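PDB 4CEK: regulator of nonsense transcripts 2, which acts in nonsense-mediated mRNA decay, the pathway that removes transcripts with premature stop codons, and is represented here by its second MIF4G domain. Local coordinates for residues M228-K231 against N232-L235. Sequence-based numbering, arbitrary orientation.
Sequences MFTK and NDTL
Thr230 and Asp233 come within 5.1 Å of each other, CA to CA, where the loop 228-231 runs into helix 231-243, with Thr230 as the N-cap. The opening turn is closed by backbone bonds from Thr234 N to Thr230 O (3.2 Å) and from Leu235 N to Lys231 O (2.8 Å). Side chain and backbone then trade bonds in a capping box. Thr230 OG1, set between its own backbone N and carbonyl carbon (chi1 57°), accepts from Asp233 N at 3.1 Å. In return Asp233 OD2 takes the Thr230 N-H through its anti lone pair, at 3.2 Å and nearly straight (167°). The Thr230 hydroxyl adds a weak bond to this same OD2, which thus holds both the amide and the side chain of the cap. The ring of Phe229 stands almost perpendicular to the Asp233 carboxylate, and Asp233 CB meets the ring edge in plane, 3.8 Å from CD1. With an alanine in place of Asp233, Thr230 N would probably lose this acceptor and the hydroxyl its weak second bond, leaving just the backbone half of the box. Thr234 OG1 lies 3.6 Å from Phe229 CB and is hydrogen-bonded to Thr224 of helix 210-225. In this helical MIF4G domain, Phe229 is buried against helices 185-203 and 210-225, Thr234 packs on helix 247-266, and Leu235 reaches helix 268-287, where Arg273 also binds Asn232 OD1.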
# COMPACT_ATOMS: atom_id res chain seq x y z
N MET A 228 -7.75 2.13 -4.42
CA MET A 228 -7.16 3.45 -4.19
C MET A 228 -6.05 3.73 -5.21
O MET A 228 -5.87 4.85 -5.59
CB MET A 228 -6.64 3.59 -2.78
CG MET A 228 -7.74 3.52 -1.72
SD MET A 228 -9.03 4.83 -1.83
CE MET A 228 -10.34 4.05 -2.77
N PHE A 229 -5.32 2.71 -5.64
CA PHE A 229 -4.55 2.75 -6.89
C PHE A 229 -5.41 2.05 -7.91
O PHE A 229 -6.10 1.11 -7.56
CB PHE A 229 -3.24 2.01 -6.79
CG PHE A 229 -2.17 2.78 -6.11
CD1 PHE A 229 -1.35 3.63 -6.84
CD2 PHE A 229 -1.99 2.70 -4.75
CE1 PHE A 229 -0.35 4.35 -6.21
CE2 PHE A 229 -1.00 3.44 -4.11
CZ PHE A 229 -0.18 4.25 -4.85
N THR A 230 -5.43 2.55 -9.14
CA THR A 230 -6.20 1.93 -10.20
C THR A 230 -5.33 0.81 -10.73
O THR A 230 -4.10 0.79 -10.47
CB THR A 230 -6.50 2.91 -11.37
OG1 THR A 230 -5.26 3.40 -11.85
CG2 THR A 230 -7.44 4.10 -10.97
N LYS A 231 -5.94 -0.09 -11.50
CA LYS A 231 -5.25 -1.24 -12.13
C LYS A 231 -4.17 -0.74 -13.03
O LYS A 231 -3.04 -1.26 -13.03
CB LYS A 231 -6.24 -2.08 -12.91
CG LYS A 231 -7.18 -2.84 -11.98
CD LYS A 231 -8.45 -3.35 -12.65
CE LYS A 231 -9.33 -4.03 -11.61
NZ LYS A 231 -10.19 -3.02 -10.92
N ASN A 232 -4.49 0.31 -13.77
CA ASN A 232 -3.55 0.95 -14.69
C ASN A 232 -2.35 1.52 -13.96
O ASN A 232 -1.24 1.37 -14.43
CB ASN A 232 -4.27 2.02 -15.50
CG ASN A 232 -3.46 2.52 -16.67
OD1 ASN A 232 -3.15 1.75 -17.56
ND2 ASN A 232 -3.16 3.82 -16.71
N ASP A 233 -2.54 2.15 -12.80
CA ASP A 233 -1.42 2.63 -11.94
C ASP A 233 -0.43 1.54 -11.58
O ASP A 233 0.80 1.69 -11.69
CB ASP A 233 -1.92 3.09 -10.57
CG ASP A 233 -2.32 4.54 -10.52
OD1 ASP A 233 -1.58 5.38 -11.09
OD2 ASP A 233 -3.35 4.83 -9.85
N THR A 234 -0.97 0.46 -11.04
CA THR A 234 -0.15 -0.61 -10.53
C THR A 234 0.45 -1.46 -11.67
O THR A 234 1.55 -1.96 -11.53
CB THR A 234 -0.99 -1.46 -9.58
OG1 THR A 234 -1.53 -0.57 -8.58
CG2 THR A 234 -0.12 -2.59 -8.95
N LEU A 235 -0.27 -1.63 -12.77
CA LEU A 235 0.33 -2.22 -13.97
C LEU A 235 1.50 -1.40 -14.50
O LEU A 235 2.47 -1.98 -15.02
CB LEU A 235 -0.70 -2.42 -15.08
CG LEU A 235 -1.64 -3.61 -14.79
CD1 LEU A 235 -2.85 -3.63 -15.72
CD2 LEU A 235 -0.84 -4.89 -14.90